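Local coordinates for predicted phosphatase, HAD family (Clostridium acetobutylicum, PDB 3MC1), which is a predicted phosphatase of the haloacid dehalogenase superfamily, probably hydrolysing a phosphorylated substrate whose identity is not established, at residues 103-107 / 128-133; 29-35 / 55-61. All blocks are in the same frame, centred on the assembly; numbering follows the deposited sequence.

Interaction 1 of 2, residues 103-107 / 128-133; sequences FHLVV and YFDAIV
Val107 sets its CG2 methyl over one face of the Phe129 ring, 3.7 Å from the ring centroid and 15° off the normal, a CH-pi contact. The methyl gets there because CG2 lies beside the backbone N, with CG1 taking the place anti to it (chi1 170°). Leu105 adds its CB, 3.7 Å from CD1 of Phe129, and the CB of Val107 meets CG2 of Ile132. On the other face of the sheet the packing is looser: CG1 of Val106 only grazes the CB of Ala131 and the CG2 of Val133.

The backbones hold this register. Asp130 N bonds to Leu105 O (2.7 Å), Val107 N binds Ala131 O (3.0 Å), and Val133 N returns to Val107 O (2.8 Å), so both backbone groups of Val107 are spent on the neighbouring strand. Beside this pairing a water bridges the two backbones: it accepts from Leu105 N and donates to Tyr128 O, each at 2.9 Å. The water also lies improbably close to OD1 of Asp130, which makes that third link doubtful.

Further out, Leu95 of helix 91-101 touches both Leu105 and Phe129, Leu120 of helix 113-122 packs on Val107 and Ile132, and Leu155 of helix 144-155 lies against Val106 and Ala131. Helices thus flank both faces. Strands 104-109 and 131-135, joined through helix 113-122, form a parallel beta-alpha-beta crossover, with 131-135 at the edge of the sheet, as in the Rossmann-like core of HAD-family hydrolases.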
loop_
_atom_site.group_PDB
_atom_site.type_symbol
_atom_site.label_atom_id
_atom_site.label_comp_id
_atom_site.label_asym_id
_atom_site.label_seq_id
_atom_site.Cartn_x
_atom_site.Cartn_y
_atom_site.Cartn_z
ATOM N N PHE A 103 -7.124 11.820 -15.473
ATOM C CA PHE A 103 -7.434 11.052 -14.270
ATOM C C PHE A 103 -7.022 11.817 -13.007
ATOM O O PHE A 103 -6.047 12.568 -13.017
ATOM C CB PHE A 103 -6.674 9.718 -14.277
ATOM C CG PHE A 103 -7.249 8.676 -15.194
ATOM C CD1 PHE A 103 -8.488 8.105 -14.927
ATOM C CD2 PHE A 103 -6.530 8.236 -16.305
ATOM C CE1 PHE A 103 -9.007 7.108 -15.751
ATOM C CE2 PHE A 103 -7.036 7.239 -17.142
ATOM C CZ PHE A 103 -8.282 6.669 -16.864
ATOM N N HIS A 104 -7.781 11.636 -11.930
ATOM C CA HIS A 104 -7.442 12.244 -10.645
ATOM C C HIS A 104 -6.838 11.066 -9.883
ATOM O O HIS A 104 -7.485 10.023 -9.748
ATOM C CB HIS A 104 -8.686 12.749 -9.916
ATOM C CG HIS A 104 -9.260 14.004 -10.494
ATOM N ND1 HIS A 104 -9.928 14.032 -11.700
ATOM C CD2 HIS A 104 -9.242 15.281 -10.046
ATOM C CE1 HIS A 104 -10.296 15.272 -11.970
ATOM N NE2 HIS A 104 -9.891 16.049 -10.981
ATOM N N LEU A 105 -5.606 11.223 -9.399
ATOM C CA LEU A 105 -4.910 10.137 -8.708
ATOM C C LEU A 105 -4.914 10.308 -7.197
ATOM O O LEU A 105 -4.708 11.410 -6.696
ATOM C CB LEU A 105 -3.465 10.030 -9.229
ATOM C CG LEU A 105 -3.291 10.068 -10.761
ATOM C CD1 LEU A 105 -1.810 9.926 -11.149
ATOM C CD2 LEU A 105 -4.101 8.954 -11.395
ATOM N N VAL A 106 -5.136 9.203 -6.480
ATOM C CA VAL A 106 -5.193 9.229 -5.020
ATOM C C VAL A 106 -4.431 8.051 -4.416
ATOM O O VAL A 106 -4.421 6.960 -4.973
ATOM C CB VAL A 106 -6.678 9.141 -4.524
ATOM C CG1 VAL A 106 -6.742 9.180 -2.995
ATOM C CG2 VAL A 106 -7.504 10.300 -5.106
ATOM N N VAL A 107 -3.768 8.276 -3.284
ATOM C CA VAL A 107 -3.085 7.174 -2.623
ATOM C C VAL A 107 -3.990 6.776 -1.459
ATOM O O VAL A 107 -4.418 7.619 -0.673
ATOM C CB VAL A 107 -1.696 7.567 -2.053
ATOM C CG1 VAL A 107 -1.164 6.426 -1.170
ATOM C CG2 VAL A 107 -0.717 7.838 -3.186
ATOM N N TYR A 128 1.635 14.480 -8.126
ATOM C CA TYR A 128 0.849 13.753 -9.121
ATOM C C TYR A 128 -0.481 13.367 -8.485
ATOM O O TYR A 128 -1.446 13.028 -9.176
ATOM C CB TYR A 128 1.561 12.473 -9.547
ATOM C CG TYR A 128 2.751 12.665 -10.458
ATOM C CD1 TYR A 128 2.600 13.223 -11.731
ATOM C CD2 TYR A 128 4.027 12.268 -10.062
ATOM C CE1 TYR A 128 3.689 13.379 -12.588
ATOM C CE2 TYR A 128 5.129 12.416 -10.912
ATOM C CZ TYR A 128 4.950 12.972 -12.173
ATOM O OH TYR A 128 6.025 13.109 -13.011
ATOM N N PHE A 129 -0.536 13.446 -7.158
ATOM C CA PHE A 129 -1.730 13.034 -6.425
ATOM C C PHE A 129 -2.616 14.140 -5.903
ATOM O O PHE A 129 -2.133 15.175 -5.450
ATOM C CB PHE A 129 -1.306 12.131 -5.255
ATOM C CG PHE A 129 -0.580 10.890 -5.696
ATOM C CD1 PHE A 129 -1.291 9.797 -6.203
ATOM C CD2 PHE A 129 0.817 10.853 -5.710
ATOM C CE1 PHE A 129 -0.621 8.688 -6.723
ATOM C CE2 PHE A 129 1.492 9.751 -6.229
ATOM C CZ PHE A 129 0.770 8.667 -6.738
ATOM N N ASP A 130 -3.922 13.898 -5.972
ATOM C CA ASP A 130 -4.937 14.816 -5.476
ATOM C C ASP A 130 -4.977 14.710 -3.953
ATOM O O ASP A 130 -5.332 15.661 -3.261
ATOM C CB ASP A 130 -6.305 14.434 -6.033
ATOM C CG ASP A 130 -6.568 15.031 -7.399
ATOM O OD1 ASP A 130 -5.599 15.277 -8.147
ATOM O OD2 ASP A 130 -7.750 15.238 -7.724
ATOM N N ALA A 131 -4.635 13.536 -3.436
ATOM C CA ALA A 131 -4.618 13.331 -1.994
ATOM C C ALA A 131 -3.815 12.080 -1.671
ATOM O O ALA A 131 -3.696 11.178 -2.496
ATOM C CB ALA A 131 -6.045 13.197 -1.459
ATOM N N ILE A 132 -3.247 12.044 -0.471
ATOM C CA ILE A 132 -2.470 10.899 -0.011
ATOM C C ILE A 132 -3.124 10.552 1.312
ATOM O O ILE A 132 -2.907 11.220 2.318
ATOM C CB ILE A 132 -0.978 11.279 0.176
ATOM C CG1 ILE A 132 -0.360 11.570 -1.196
ATOM C CG2 ILE A 132 -0.225 10.148 0.873
ATOM C CD1 ILE A 132 1.011 12.218 -1.145
ATOM N N VAL A 133 -3.949 9.514 1.297
ATOM C CA VAL A 133 -4.689 9.111 2.478
ATOM C C VAL A 133 -4.152 7.823 3.086
ATOM O O VAL A 133 -4.281 6.743 2.509
ATOM C CB VAL A 133 -6.183 8.927 2.132
ATOM C CG1 VAL A 133 -7.005 8.789 3.407
ATOM C CG2 VAL A 133 -6.666 10.125 1.291
HETATM O O HOH W 1 -4.225 13.742 -9.445
#

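Interaction 2 of 2, residues 29-35 / 55-61; sequences SLNKFDI and FMEYYNF
The Tyr59 ring is overlaid at its centre by the CD2 methyl of Leu30, a CH-pi contact with the methyl 3.8 Å from the centroid and only 8° off the normal. The same methyl reaches the edge of Phe55, 3.7 Å from CE1 and close to that ring's plane, while CD1 runs on to the phenol end of Tyr59, 3.6 Å from CZ. One branched side chain thereby fits between two aromatic groups placed one helical turn apart. The contact joins the C-terminal ends of helices 19-31 and 51-59, within the helical part inserted after the first strand of the HAD core, consistent with a cap domain. Helix 19-31 stops in a Schellman motif, with Ile35 N bonded to Leu30 O, a weak bond from Asp34 N to Asn31 O, and positive phi at Asp34; Phe33 N reaches Leu30 O as well, from the opposite face of its plane. This turn delivers Ile35, whose CD1 lies 3.8 Å from CD1 of Tyr59, and Phe33, whose ring has CZ of Phe61 above its centre. The two phenylalanine planes are inclined at 49°, their centroids 4.9 Å apart. Ser29 OG sits 3.8 Å from CZ of Phe55 but is hydrogen-bonded to Ala69 O of helix 63-81.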
loop_
_atom_site.group_PDB
_atom_site.type_symbol
_atom_site.label_atom_id
_atom_site.label_comp_id
_atom_site.label_asym_id
_atom_site.label_seq_id
_atom_site.Cartn_x
_atom_site.Cartn_y
_atom_site.Cartn_z
ATOM N N SER A 29 12.631 -4.552 15.200
ATOM C CA SER A 29 11.602 -4.665 16.228
ATOM C C SER A 29 11.562 -6.053 16.869
ATOM O O SER A 29 11.517 -6.179 18.093
ATOM C CB SER A 29 10.229 -4.352 15.629
ATOM O OG SER A 29 9.208 -4.530 16.593
ATOM N N LEU A 30 11.574 -7.088 16.035
ATOM C CA LEU A 30 11.519 -8.461 16.523
ATOM C C LEU A 30 12.735 -8.811 17.372
ATOM O O LEU A 30 12.611 -9.506 18.381
ATOM C CB LEU A 30 11.411 -9.437 15.349
ATOM C CG LEU A 30 10.132 -9.356 14.510
ATOM C CD1 LEU A 30 10.254 -10.279 13.312
ATOM C CD2 LEU A 30 8.926 -9.735 15.359
ATOM N N ASN A 31 13.903 -8.328 16.957
ATOM C CA ASN A 31 15.143 -8.588 17.685
ATOM C C ASN A 31 15.080 -8.036 19.106
ATOM O O ASN A 31 15.794 -8.509 19.988
ATOM C CB ASN A 31 16.334 -7.979 16.942
ATOM C CG ASN A 31 16.704 -8.765 15.697
ATOM O OD1 ASN A 31 15.997 -9.695 15.304
ATOM N ND2 ASN A 31 17.810 -8.391 15.067
ATOM N N LYS A 32 14.231 -7.032 19.317
ATOM C CA LYS A 32 14.058 -6.442 20.639
ATOM C C LYS A 32 13.274 -7.413 21.521
ATOM O O LYS A 32 13.228 -7.266 22.737
ATOM C CB LYS A 32 13.289 -5.120 20.544
ATOM C CG LYS A 32 14.052 -3.987 19.897
ATOM C CD LYS A 32 15.332 -3.703 20.662
ATOM C CE LYS A 32 15.924 -2.377 20.250
ATOM N NZ LYS A 32 14.974 -1.284 20.577
ATOM N N PHE A 33 12.645 -8.396 20.887
ATOM C CA PHE A 33 11.867 -9.400 21.602
ATOM C C PHE A 33 12.683 -10.683 21.604
ATOM O O PHE A 33 12.177 -11.767 21.913
ATOM C CB PHE A 33 10.526 -9.623 20.899
ATOM C CG PHE A 33 9.603 -8.440 20.974
ATOM C CD1 PHE A 33 8.939 -8.133 22.154
ATOM C CD2 PHE A 33 9.410 -7.618 19.866
ATOM C CE1 PHE A 33 8.094 -7.023 22.231
ATOM C CE2 PHE A 33 8.570 -6.510 19.937
ATOM C CZ PHE A 33 7.911 -6.211 21.119
ATOM N N ASP A 34 13.959 -10.530 21.259
ATOM C CA ASP A 34 14.900 -11.636 21.187
ATOM C C ASP A 34 14.477 -12.651 20.134
ATOM O O ASP A 34 14.831 -13.828 20.198
ATOM C CB ASP A 34 15.054 -12.297 22.559
ATOM C CG ASP A 34 15.696 -11.365 23.581
ATOM O OD1 ASP A 34 15.011 -10.445 24.081
ATOM O OD2 ASP A 34 16.895 -11.546 23.876
ATOM N N ILE A 35 13.712 -12.172 19.160
ATOM C CA ILE A 35 13.254 -13.005 18.061
ATOM C C ILE A 35 14.214 -12.746 16.909
ATOM O O ILE A 35 14.341 -11.619 16.431
ATOM C CB ILE A 35 11.826 -12.629 17.616
ATOM C CG1 ILE A 35 10.858 -12.815 18.782
ATOM C CG2 ILE A 35 11.414 -13.471 16.422
ATOM C CD1 ILE A 35 9.422 -12.476 18.451
ATOM N N PHE A 55 1.932 -8.390 13.194
ATOM C CA PHE A 55 2.640 -8.804 14.409
ATOM C C PHE A 55 1.780 -9.776 15.219
ATOM O O PHE A 55 2.283 -10.745 15.792
ATOM C CB PHE A 55 3.009 -7.587 15.267
ATOM C CG PHE A 55 4.278 -6.895 14.831
ATOM C CD1 PHE A 55 5.482 -7.592 14.774
ATOM C CD2 PHE A 55 4.267 -5.540 14.486
ATOM C CE1 PHE A 55 6.660 -6.956 14.381
ATOM C CE2 PHE A 55 5.438 -4.894 14.094
ATOM C CZ PHE A 55 6.638 -5.601 14.040
HETATM N N MSE A 56 0.478 -9.515 15.263
HETATM C CA MSE A 56 -0.444 -10.376 15.994
HETATM C C MSE A 56 -0.598 -11.739 15.325
HETATM O O MSE A 56 -0.581 -12.771 15.994
HETATM C CB MSE A 56 -1.813 -9.704 16.115
HETATM C CG MSE A 56 -1.813 -8.482 17.007
HETATM SE SE MSE A 56 -3.564 -7.706 17.174
HETATM C CE MSE A 56 -4.319 -8.957 18.450
ATOM N N GLU A 57 -0.727 -11.737 14.003
ATOM C CA GLU A 57 -0.900 -12.972 13.243
ATOM C C GLU A 57 0.350 -13.839 13.148
ATOM O O GLU A 57 0.285 -15.048 13.355
ATOM C CB GLU A 57 -1.381 -12.651 11.826
ATOM C CG GLU A 57 -1.846 -13.868 11.038
ATOM C CD GLU A 57 -2.071 -13.564 9.564
ATOM O OE1 GLU A 57 -2.596 -12.469 9.249
ATOM O OE2 GLU A 57 -1.735 -14.428 8.718
ATOM N N TYR A 58 1.485 -13.225 12.832
ATOM C CA TYR A 58 2.739 -13.960 12.671
ATOM C C TYR A 58 3.547 -14.201 13.946
ATOM O O TYR A 58 4.463 -15.032 13.956
ATOM C CB TYR A 58 3.621 -13.246 11.644
ATOM C CG TYR A 58 2.952 -13.068 10.300
ATOM C CD1 TYR A 58 2.617 -14.170 9.520
ATOM C CD2 TYR A 58 2.613 -11.801 9.830
ATOM C CE1 TYR A 58 1.956 -14.020 8.305
ATOM C CE2 TYR A 58 1.950 -11.636 8.616
ATOM C CZ TYR A 58 1.622 -12.754 7.860
ATOM O OH TYR A 58 0.948 -12.614 6.671
ATOM N N TYR A 59 3.217 -13.486 15.015
ATOM C CA TYR A 59 3.946 -13.645 16.266
ATOM C C TYR A 59 3.029 -13.740 17.473
ATOM O O TYR A 59 3.471 -13.634 18.614
ATOM C CB TYR A 59 4.955 -12.499 16.420
ATOM C CG TYR A 59 6.061 -12.610 15.401
ATOM C CD1 TYR A 59 7.125 -13.485 15.602
ATOM C CD2 TYR A 59 5.983 -11.940 14.176
ATOM C CE1 TYR A 59 8.079 -13.705 14.611
ATOM C CE2 TYR A 59 6.935 -12.157 13.172
ATOM C CZ TYR A 59 7.978 -13.045 13.401
ATOM O OH TYR A 59 8.902 -13.306 12.412
ATOM N N ASN A 60 1.749 -13.955 17.197
ATOM C CA ASN A 60 0.728 -14.103 18.225
ATOM C C ASN A 60 0.732 -13.047 19.320
ATOM O O ASN A 60 0.276 -13.313 20.428
ATOM C CB ASN A 60 0.828 -15.490 18.868
ATOM C CG ASN A 60 0.652 -16.613 17.861
ATOM O OD1 ASN A 60 -0.311 -16.627 17.087
ATOM N ND2 ASN A 60 1.580 -17.568 17.869
ATOM N N PHE A 61 1.242 -11.855 19.022
ATOM C CA PHE A 61 1.255 -10.785 20.018
ATOM C C PHE A 61 -0.173 -10.345 20.281
ATOM O O PHE A 61 -1.048 -10.506 19.426
ATOM C CB PHE A 61 2.030 -9.559 19.520
ATOM C CG PHE A 61 3.520 -9.742 19.470
ATOM C CD1 PHE A 61 4.167 -10.624 20.337
ATOM C CD2 PHE A 61 4.288 -8.974 18.597
ATOM C CE1 PHE A 61 5.561 -10.733 20.336
ATOM C CE2 PHE A 61 5.680 -9.073 18.587
ATOM C CZ PHE A 61 6.318 -9.951 19.457
#

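Interaction 1 and interaction 2 illustrate two different kinds of packing within one HAD-type chain: a parallel strand pair bound through its backbones, and a pair of helix ends that meet through side chains, with no hydrogen bond between them. Their centres are 34 Å apart, on opposite sides of the chain's centre, and their nearest atoms are about 19 Å from each other, so neither touches the other. In sequence, interaction 2 is complete before interaction 1 begins. Interaction 1 is near the metal site: the side chain of Val107 is about 10 Å from the sodium ion at Asp10, Asp12 and Asp167, without being part of that site.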